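Pyoverdine biosynthesis protein PvcB (Pseudomonas aeruginosa, PDB 4YLM) catalyses the 2-oxoglutarate-dependent oxidation of tyrosine isonitrile in paerucumarin biosynthesis, and belongs to the Fe(II)-dependent TauD/TfdA dioxygenase family. Local coordinates at residues V252-N256 and L257-H261; G225-L228 and A229-R233; G41-P44 and A45-K49. One frame throughout, in Å; residues are numbered along the deposited sequence.

Contact 1 of 3, residues V252-N256 and L257-H261; sequences VIADN and LTLLH
The Asp255 carboxylate meets both of its donors across this turn out of its own plane. Leu257 N reaches OD1 at 3.1 Å from 43° above that plane, and the hydroxyl Thr258 OG1 gives its proton to Asp255 OD2 at 2.7 Å, again from above the plane. The His261 ring has water 1 at its edge, in plane. Asn256 OD1 approaches the same ring obliquely, 4.4 Å from His261 CD2.

The bond from Leu257 N to Asp255 OD1 makes an Asx turn. It is combined with a type I beta turn that joins strands 251-255 and 259-263 in the jelly-roll core expected for the TauD family. A chi1 of 178° at Asp255 carries the carboxylate round to the turn. His56 ND1 also bonds to OD2.

Asp255 O is gripped by two backbone donors. Leu259 N lies nearly in line with the carbonyl at 3.0 Å. Thr258 N closes the beta turn from above the carbonyl plane at 3.2 Å. Beside these bonds, Ala254 CB packs on Leu259 CD1 at 4.1 Å.

The turn leads directly into the probable iron site, which by similarity comprises His112, Asp114 and His261. His261 NE2 is hydrogen-bonded to Asp114 OD1, and its ring meets that of His112. Asn256 probably acts as a second-shell residue, since its OD1 accepts from the backbone N of Asp114. Water 1 donates to Asn256 OD1 at 2.6 Å and to Leu259 O at 2.9 Å.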
ATOM      1  N   VAL A 252       3.456   9.571  16.852  1.00 20.53           N
ATOM      2  CA  VAL A 252       4.263  10.221  15.845  1.00 22.27           C
ATOM      3  C   VAL A 252       5.199   9.188  15.240  1.00 25.24           C
ATOM      4  O   VAL A 252       5.818   8.393  15.952  1.00 23.53           O
ATOM      5  CB  VAL A 252       5.071  11.412  16.440  1.00 23.24           C
ATOM      6  CG1 VAL A 252       6.170  11.879  15.483  1.00 17.33           C
ATOM      7  CG2 VAL A 252       4.124  12.558  16.817  1.00 20.75           C
ATOM      8  N   ILE A 253       5.273   9.189  13.917  1.00 21.08           N
ATOM      9  CA  ILE A 253       6.161   8.286  13.211  1.00 17.37           C
ATOM     10  C   ILE A 253       7.062   9.149  12.357  1.00 21.02           C
ATOM     11  O   ILE A 253       6.573   9.861  11.493  1.00 22.21           O
ATOM     12  CB  ILE A 253       5.359   7.339  12.295  1.00 18.10           C
ATOM     13  CG1 ILE A 253       4.364   6.512  13.129  1.00 20.58           C
ATOM     14  CG2 ILE A 253       6.314   6.447  11.506  1.00 21.16           C
ATOM     15  CD1 ILE A 253       3.312   5.780  12.268  1.00 23.00           C
ATOM     16  N   ALA A 254       8.371   9.079  12.600  1.00 22.27           N
ATOM     17  CA  ALA A 254       9.345   9.945  11.947  1.00 21.19           C
ATOM     18  C   ALA A 254      10.297   9.126  11.084  1.00 22.62           C
ATOM     19  O   ALA A 254      10.739   8.049  11.495  1.00 23.01           O
ATOM     20  CB  ALA A 254      10.146  10.743  13.024  1.00 20.92           C
ATOM     21  N   ASP A 255      10.592   9.638   9.890  1.00 17.64           N
ATOM     22  CA  ASP A 255      11.543   9.041   8.954  1.00 20.39           C
ATOM     23  C   ASP A 255      12.956   9.475   9.351  1.00 24.55           C
ATOM     24  O   ASP A 255      13.433  10.534   8.934  1.00 22.46           O
ATOM     25  CB  ASP A 255      11.200   9.507   7.517  1.00 19.59           C
ATOM     26  CG  ASP A 255      12.160   8.989   6.457  1.00 22.70           C
ATOM     27  OD1 ASP A 255      13.065   8.180   6.767  1.00 22.28           O
ATOM     28  OD2 ASP A 255      11.994   9.403   5.274  1.00 21.85           O
ATOM     29  N   ASN A 256      13.609   8.651  10.169  1.00 22.36           N
ATOM     30  CA  ASN A 256      14.955   8.932  10.667  1.00 22.38           C
ATOM     31  C   ASN A 256      16.032   8.963   9.573  1.00 25.46           C
ATOM     32  O   ASN A 256      17.129   9.462   9.811  1.00 23.67           O
ATOM     33  CB  ASN A 256      15.325   7.902  11.749  1.00 19.88           C
ATOM     34  CG  ASN A 256      16.704   8.137  12.341  1.00 26.19           C
ATOM     35  OD1 ASN A 256      16.973   9.174  12.969  1.00 24.70           O
ATOM     36  ND2 ASN A 256      17.580   7.157  12.169  1.00 22.51           N
ATOM     37  N   LEU A 257      15.732   8.428   8.384  1.00 21.60           N
ATOM     38  CA  LEU A 257      16.719   8.393   7.297  1.00 22.44           C
ATOM     39  C   LEU A 257      16.744   9.693   6.492  1.00 23.20           C
ATOM     40  O   LEU A 257      17.692   9.952   5.748  1.00 25.20           O
ATOM     41  CB  LEU A 257      16.482   7.191   6.356  1.00 23.27           C
ATOM     42  CG  LEU A 257      16.434   5.809   7.034  1.00 24.59           C
ATOM     43  CD1 LEU A 257      16.304   4.691   5.991  1.00 24.57           C
ATOM     44  CD2 LEU A 257      17.687   5.585   7.909  1.00 23.93           C
ATOM     45  N   THR A 258      15.705  10.504   6.656  1.00 22.34           N
ATOM     46  CA  THR A 258      15.536  11.739   5.894  1.00 22.03           C
ATOM     47  C   THR A 258      15.579  12.975   6.798  1.00 24.49           C
ATOM     48  O   THR A 258      16.138  14.005   6.425  1.00 24.91           O
ATOM     49  CB  THR A 258      14.187  11.735   5.147  1.00 24.66           C
ATOM     50  OG1 THR A 258      14.151  10.610   4.258  1.00 22.25           O
ATOM     51  CG2 THR A 258      14.007  13.024   4.324  1.00 22.26           C
ATOM     52  N   LEU A 259      14.962  12.879   7.972  1.00 21.03           N
ATOM     53  CA  LEU A 259      14.924  14.010   8.890  1.00 21.81           C
ATOM     54  C   LEU A 259      16.152  14.033   9.785  1.00 25.11           C
ATOM     55  O   LEU A 259      16.872  13.038   9.898  1.00 25.47           O
ATOM     56  CB  LEU A 259      13.705  13.924   9.812  1.00 20.80           C
ATOM     57  CG  LEU A 259      12.341  13.741   9.149  1.00 22.00           C
ATOM     58  CD1 LEU A 259      11.298  13.580  10.245  1.00 18.27           C
ATOM     59  CD2 LEU A 259      12.030  14.946   8.260  1.00 21.58           C
ATOM     60  N   LEU A 260      16.372  15.185  10.408  1.00 22.36           N
ATOM     61  CA  LEU A 260      17.204  15.288  11.604  1.00 25.29           C
ATOM     62  C   LEU A 260      16.252  15.749  12.677  1.00 25.59           C
ATOM     63  O   LEU A 260      15.209  16.332  12.377  1.00 25.29           O
ATOM     64  CB  LEU A 260      18.322  16.321  11.423  1.00 24.10           C
ATOM     65  CG  LEU A 260      19.295  16.023  10.281  1.00 25.33           C
ATOM     66  CD1 LEU A 260      20.289  17.179  10.060  1.00 24.72           C
ATOM     67  CD2 LEU A 260      20.026  14.704  10.532  1.00 27.05           C
ATOM     68  N   HIS A 261      16.588  15.499  13.936  1.00 25.85           N
ATOM     69  CA  HIS A 261      15.680  15.864  14.999  1.00 25.08           C
ATOM     70  C   HIS A 261      16.459  16.388  16.194  1.00 26.40           C
ATOM     71  O   HIS A 261      17.661  16.165  16.322  1.00 27.46           O
ATOM     72  CB  HIS A 261      14.848  14.647  15.410  1.00 27.41           C
ATOM     73  CG  HIS A 261      15.648  13.591  16.100  1.00 28.92           C
ATOM     74  ND1 HIS A 261      15.686  13.465  17.473  1.00 30.01           N
ATOM     75  CD2 HIS A 261      16.470  12.631  15.610  1.00 28.63           C
ATOM     76  CE1 HIS A 261      16.484  12.464  17.800  1.00 29.73           C
ATOM     77  NE2 HIS A 261      16.970  11.938  16.689  1.00 31.72           N
TER
HETATM   78  O   HOH W   1      16.552  11.700  12.442  1.00 24.15           O

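Contact 2 of 3, residues G225-L228 and A229-R233; sequences GELL and ASLRR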
ATOM      1  N   GLY A 225      32.920  28.205  10.149  1.00 42.20           N
ATOM      2  CA  GLY A 225      31.892  29.117  10.613  1.00 39.62           C
ATOM      3  C   GLY A 225      30.758  29.276   9.617  1.00 44.58           C
ATOM      4  O   GLY A 225      29.593  29.372  10.001  1.00 46.53           O
ATOM      5  N   GLU A 226      31.094  29.293   8.331  1.00 42.32           N
ATOM      6  CA  GLU A 226      30.092  29.511   7.298  1.00 42.62           C
ATOM      7  C   GLU A 226      29.296  28.241   6.987  1.00 42.80           C
ATOM      8  O   GLU A 226      28.123  28.308   6.622  1.00 41.21           O
ATOM      9  CB  GLU A 226      30.729  30.059   6.023  1.00 45.84           C
ATOM     10  CG  GLU A 226      29.709  30.400   4.937  1.00 47.16           C
ATOM     11  CD  GLU A 226      28.533  31.219   5.470  1.00 59.97           C
ATOM     12  OE1 GLU A 226      28.747  32.090   6.348  1.00 62.26           O
ATOM     13  OE2 GLU A 226      27.389  30.986   5.018  1.00 63.13           O
ATOM     14  N   LEU A 227      29.948  27.090   7.112  1.00 39.01           N
ATOM     15  CA  LEU A 227      29.268  25.820   6.944  1.00 40.64           C
ATOM     16  C   LEU A 227      28.149  25.746   7.969  1.00 41.77           C
ATOM     17  O   LEU A 227      26.983  25.526   7.620  1.00 38.01           O
ATOM     18  CB  LEU A 227      30.246  24.658   7.140  1.00 41.03           C
ATOM     19  CG  LEU A 227      29.643  23.248   7.096  1.00 42.43           C
ATOM     20  CD1 LEU A 227      29.066  22.955   5.710  1.00 36.54           C
ATOM     21  CD2 LEU A 227      30.672  22.194   7.491  1.00 35.50           C
ATOM     22  N   LEU A 228      28.506  25.958   9.234  1.00 36.21           N
ATOM     23  CA  LEU A 228      27.545  25.852  10.325  1.00 39.36           C
ATOM     24  C   LEU A 228      26.408  26.854  10.208  1.00 40.35           C
ATOM     25  O   LEU A 228      25.252  26.518  10.460  1.00 34.62           O
ATOM     26  CB  LEU A 228      28.229  26.003  11.685  1.00 39.43           C
ATOM     27  CG  LEU A 228      29.276  24.952  12.054  1.00 46.16           C
ATOM     28  CD1 LEU A 228      29.683  25.118  13.521  1.00 44.39           C
ATOM     29  CD2 LEU A 228      28.753  23.542  11.795  1.00 44.36           C
ATOM     30  N   ALA A 229      26.738  28.087   9.837  1.00 38.26           N
ATOM     31  CA  ALA A 229      25.738  29.139   9.746  1.00 39.18           C
ATOM     32  C   ALA A 229      24.713  28.833   8.652  1.00 33.46           C
ATOM     33  O   ALA A 229      23.523  29.063   8.830  1.00 34.17           O
ATOM     34  CB  ALA A 229      26.399  30.485   9.480  1.00 36.18           C
ATOM     35  N   SER A 230      25.202  28.348   7.520  1.00 32.67           N
ATOM     36  CA  SER A 230      24.369  28.120   6.355  1.00 36.59           C
ATOM     37  C   SER A 230      23.513  26.873   6.559  1.00 34.18           C
ATOM     38  O   SER A 230      22.344  26.867   6.214  1.00 32.93           O
ATOM     39  CB  SER A 230      25.230  27.974   5.104  1.00 34.42           C
ATOM     40  OG  SER A 230      26.094  26.857   5.213  1.00 37.14           O
ATOM     41  N   LEU A 231      24.103  25.830   7.131  1.00 31.81           N
ATOM     42  CA  LEU A 231      23.348  24.634   7.472  1.00 34.59           C
ATOM     43  C   LEU A 231      22.229  24.983   8.441  1.00 36.28           C
ATOM     44  O   LEU A 231      21.075  24.585   8.237  1.00 30.43           O
ATOM     45  CB  LEU A 231      24.270  23.551   8.034  1.00 28.75           C
ATOM     46  CG  LEU A 231      25.025  22.760   6.961  1.00 32.61           C
ATOM     47  CD1 LEU A 231      26.186  21.964   7.566  1.00 31.64           C
ATOM     48  CD2 LEU A 231      24.073  21.840   6.187  1.00 33.25           C
ATOM     49  N   ARG A 232      22.552  25.768   9.468  1.00 29.75           N
ATOM     50  CA  ARG A 232      21.550  26.169  10.452  1.00 32.41           C
ATOM     51  C   ARG A 232      20.456  27.039   9.839  1.00 34.10           C
ATOM     52  O   ARG A 232      19.282  26.887  10.174  1.00 34.18           O
ATOM     53  CB  ARG A 232      22.185  26.890  11.647  1.00 31.26           C
ATOM     54  CG  ARG A 232      22.841  25.966  12.662  1.00 36.13           C
ATOM     55  CD  ARG A 232      23.722  26.744  13.668  1.00 38.09           C
ATOM     56  NE  ARG A 232      24.282  25.861  14.691  1.00 35.80           N
ATOM     57  CZ  ARG A 232      25.439  26.061  15.319  1.00 46.31           C
ATOM     58  NH1 ARG A 232      26.185  27.126  15.036  1.00 37.47           N
ATOM     59  NH2 ARG A 232      25.856  25.188  16.230  1.00 43.54           N
ATOM     60  N   ARG A 233      20.834  27.957   8.953  1.00 31.96           N
ATOM     61  CA  ARG A 233      19.847  28.833   8.322  1.00 32.22           C
ATOM     62  C   ARG A 233      18.800  28.001   7.574  1.00 30.92           C
ATOM     63  O   ARG A 233      17.614  28.309   7.593  1.00 28.69           O
ATOM     64  CB  ARG A 233      20.519  29.784   7.328  1.00 34.32           C
ATOM     65  CG  ARG A 233      19.554  30.757   6.671  1.00 38.21           C
ATOM     66  CD  ARG A 233      20.212  31.573   5.549  1.00 41.07           C
ATOM     67  NE  ARG A 233      20.525  30.782   4.357  1.00 37.24           N
ATOM     68  CZ  ARG A 233      19.659  30.512   3.385  1.00 41.24           C
ATOM     69  NH1 ARG A 233      18.409  30.957   3.458  1.00 39.97           N
ATOM     70  NH2 ARG A 233      20.041  29.794   2.334  1.00 39.79           N
TER
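Leu227 and Leu231 make the apolar part of this contact. The two side chains lie side by side and point the same way, and their CD1 atoms meet at 3.6 Å. Both also touch Trp161 of helix 155-163. Leu231 has its CG anti to the carbonyl carbon (chi1 -81°). This sets Leu231 CG 3.5 Å from Leu227 O and brings CD1 alongside the Leu227 side chain.

The backbone bonds are those of a regular alpha helix, within helix 224-235. Each N-H reaches the carbonyl four residues earlier. Leu231 N bonds to Leu227 O at 2.9 Å, nearly straight at 167°. Arg232 N bonds to Leu228 O at 3.0 Å, and Ala229 N to Gly225 O at 3.1 Å. The helix packs on helix 155-163 and on Phe197 and Tyr216, while Gly225, Glu226 and Ala229 are at the surface.

Polar side chains add to this frame. Ser230 OG is near two carbonyls of the previous turn, Glu226 O and Leu227 O, each at 2.9 Å. Its single proton can serve either. Trp161 NE1 is also hydrogen-bonded to this hydroxyl, so the buried oxygen is well satisfied.

Among the charged side chains, Glu226 OE2 comes to 3.7 Å from Ser230 CB. The Arg232 chain is extended from CG to NE and passes back beside Leu228, with NH1 at 4.1 Å from Leu228 CB. Its NE forms a salt bridge with Glu199.

Contact 3 of 3, residues G41-P44 and A45-K49; sequences GELP and AQWLK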
ATOM      1  N   GLY A  41      -4.422   1.309  15.805  1.00 24.58           N
ATOM      2  CA  GLY A  41      -4.175  -0.007  15.231  1.00 24.08           C
ATOM      3  C   GLY A  41      -5.146  -0.398  14.131  1.00 22.15           C
ATOM      4  O   GLY A  41      -4.892  -1.325  13.363  1.00 24.01           O
ATOM      5  N   GLU A  42      -6.267   0.303  14.058  1.00 20.25           N
ATOM      6  CA  GLU A  42      -7.246   0.059  13.003  1.00 21.09           C
ATOM      7  C   GLU A  42      -6.722   0.428  11.604  1.00 22.99           C
ATOM      8  O   GLU A  42      -7.198  -0.104  10.606  1.00 22.20           O
ATOM      9  CB  GLU A  42      -8.570   0.767  13.330  1.00 21.01           C
ATOM     10  CG  GLU A  42      -9.192   0.240  14.634  1.00 24.86           C
ATOM     11  CD  GLU A  42     -10.474   0.952  15.049  1.00 22.32           C
ATOM     12  OE1 GLU A  42     -11.433   1.002  14.262  1.00 27.71           O
ATOM     13  OE2 GLU A  42     -10.525   1.440  16.189  1.00 28.53           O
ATOM     14  N   LEU A  43      -5.732   1.314  11.529  1.00 22.21           N
ATOM     15  CA  LEU A  43      -5.138   1.671  10.236  1.00 19.48           C
ATOM     16  C   LEU A  43      -4.067   0.642   9.866  1.00 21.77           C
ATOM     17  O   LEU A  43      -3.421   0.084  10.744  1.00 23.85           O
ATOM     18  CB  LEU A  43      -4.520   3.079  10.306  1.00 20.66           C
ATOM     19  CG  LEU A  43      -5.499   4.192  10.709  1.00 21.27           C
ATOM     20  CD1 LEU A  43      -4.780   5.542  10.789  1.00 23.67           C
ATOM     21  CD2 LEU A  43      -6.642   4.254   9.700  1.00 23.82           C
ATOM     22  N   PRO A  44      -3.880   0.377   8.563  1.00 21.18           N
ATOM     23  CA  PRO A  44      -2.863  -0.613   8.190  1.00 23.16           C
ATOM     24  C   PRO A  44      -1.449  -0.049   8.287  1.00 19.73           C
ATOM     25  O   PRO A  44      -1.160   0.977   7.676  1.00 20.45           O
ATOM     26  CB  PRO A  44      -3.193  -0.945   6.720  1.00 22.48           C
ATOM     27  CG  PRO A  44      -4.308  -0.013   6.293  1.00 22.40           C
ATOM     28  CD  PRO A  44      -4.539   0.987   7.398  1.00 23.46           C
ATOM     29  N   ALA A  45      -0.582  -0.733   9.025  1.00 22.10           N
ATOM     30  CA  ALA A  45       0.809  -0.313   9.200  1.00 24.79           C
ATOM     31  C   ALA A  45       1.560  -0.153   7.879  1.00 25.17           C
ATOM     32  O   ALA A  45       2.415   0.732   7.757  1.00 21.07           O
ATOM     33  CB  ALA A  45       1.558  -1.293  10.120  1.00 25.01           C
ATOM     34  N   GLN A  46       1.252  -0.996   6.889  1.00 21.15           N
ATOM     35  CA  GLN A  46       1.948  -0.905   5.596  1.00 26.25           C
ATOM     36  C   GLN A  46       1.643   0.436   4.927  1.00 24.27           C
ATOM     37  O   GLN A  46       2.510   1.049   4.304  1.00 22.00           O
ATOM     38  CB  GLN A  46       1.555  -2.063   4.665  1.00 26.63           C
ATOM     39  CG  GLN A  46       2.399  -2.172   3.383  1.00 40.14           C
ATOM     40  CD  GLN A  46       3.894  -2.315   3.672  1.00 45.84           C
ATOM     41  OE1 GLN A  46       4.297  -3.073   4.561  1.00 54.25           O
ATOM     42  NE2 GLN A  46       4.720  -1.567   2.938  1.00 42.76           N
ATOM     43  N   TRP A  47       0.391   0.872   5.035  1.00 19.73           N
ATOM     44  CA  TRP A  47      -0.014   2.151   4.483  1.00 19.98           C
ATOM     45  C   TRP A  47       0.670   3.316   5.228  1.00 19.16           C
ATOM     46  O   TRP A  47       1.167   4.256   4.606  1.00 19.62           O
ATOM     47  CB  TRP A  47      -1.534   2.266   4.565  1.00 18.20           C
ATOM     48  CG  TRP A  47      -2.094   3.562   4.113  1.00 20.02           C
ATOM     49  CD1 TRP A  47      -2.182   4.021   2.824  1.00 19.68           C
ATOM     50  CD2 TRP A  47      -2.700   4.560   4.939  1.00 20.73           C
ATOM     51  NE1 TRP A  47      -2.811   5.239   2.808  1.00 20.65           N
ATOM     52  CE2 TRP A  47      -3.127   5.599   4.093  1.00 20.72           C
ATOM     53  CE3 TRP A  47      -2.932   4.670   6.315  1.00 24.49           C
ATOM     54  CZ2 TRP A  47      -3.768   6.742   4.575  1.00 25.20           C
ATOM     55  CZ3 TRP A  47      -3.573   5.813   6.797  1.00 22.15           C
ATOM     56  CH2 TRP A  47      -3.978   6.834   5.921  1.00 19.85           C
ATOM     57  N   LEU A  48       0.691   3.249   6.554  1.00 16.96           N
ATOM     58  CA  LEU A  48       1.340   4.283   7.355  1.00 20.52           C
ATOM     59  C   LEU A  48       2.815   4.393   6.996  1.00 18.12           C
ATOM     60  O   LEU A  48       3.355   5.482   6.911  1.00 20.64           O
ATOM     61  CB  LEU A  48       1.201   3.985   8.851  1.00 18.91           C
ATOM     62  CG  LEU A  48      -0.196   4.172   9.428  1.00 24.19           C
ATOM     63  CD1 LEU A  48      -0.237   3.698  10.890  1.00 23.60           C
ATOM     64  CD2 LEU A  48      -0.593   5.647   9.294  1.00 20.57           C
ATOM     65  N   LYS A  49       3.462   3.252   6.786  1.00 18.40           N
ATOM     66  CA  LYS A  49       4.882   3.222   6.441  1.00 21.31           C
ATOM     67  C   LYS A  49       5.146   3.932   5.098  1.00 21.92           C
ATOM     68  O   LYS A  49       6.129   4.668   4.951  1.00 19.66           O
ATOM     69  CB  LYS A  49       5.342   1.764   6.356  1.00 27.89           C
ATOM     70  CG  LYS A  49       6.711   1.497   6.922  1.00 37.51           C
ATOM     71  CD  LYS A  49       7.085   0.011   6.827  1.00 39.82           C
ATOM     72  CE  LYS A  49       6.185  -0.870   7.695  1.00 38.02           C
ATOM     73  NZ  LYS A  49       6.688  -2.278   7.693  1.00 32.23           N
TER
HETATM   74  O   HOH W   2      -1.581  -2.149  11.327  1.00 26.43           O
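Leu43, Pro44 and Trp47 form the apolar centre. Leu43 CD1 comes to the edge of the indole, near its plane, and meets Trp47 CZ3 at 4.2 Å. The Pro44 ring lies closer to the root of the same side chain, with its CG 4.0 Å from Trp47 CB. Pro44 CD approaches the indole obliquely. Trp47 has its CG anti to the backbone N (chi1 176°), which swings the indole back past the start of the helix to these two residues.

The motif is the N-terminal cap of helix 45-55, with Pro44 in the N-cap position. Leu43, just before the cap, and Leu48 in the first turn form a hydrophobic staple, Leu43 CB to Leu48 CD1 at 4.4 Å. Around this cluster, Val12 of strand 12-16 touches Leu43 and Trp47, and Leu31 of strand 29-33 touches Trp47 and Leu48. The helix start thus packs on strands 12-16 and 29-33 of the mixed sheet.

Further out, the backbone takes over. The Pro44 carbonyl accepts the first i to i+4 bond of the helix. Leu48 N bonds to Pro44 O at 3.1 Å, in the carbonyl plane, with an angle of 164°. Trp47 N makes only a weak bond to the same oxygen.

The polar edge meets other subunits. Trp47 NE1 is hydrogen-bonded to Asp9 OD2 of the third subunit. Gln46 packs on Gln46 of both neighbouring subunits, and Pro44 on Gly50 of the second, so the cap belongs to the assembly interface. At the start of the helix, water 2 links the residues on either side of Pro44 in sequence, accepting from Ala45 N at 2.9 Å and donating to Leu43 O at 3.0 Å.

Overall arrangement
From the N terminus the chain reaches contact 3 first, where the loop after strand 29-33 enters helix 45-55. This contact sets the helix on strands 12-16 and 29-33. Contact 2 follows much later and stays within helix 224-235, which packs on helix 155-163. Contact 1 comes last, at the turn between strands 251-255 and 259-263. All three are local and in series, and none nests in or crosses another. Contact 1 lies near the centre of the chain and joins a strand of the large mixed sheet to one of the three-stranded sheet. Contacts 2 and 3 sit on opposite sides of that centre, about 38 Å apart between centres.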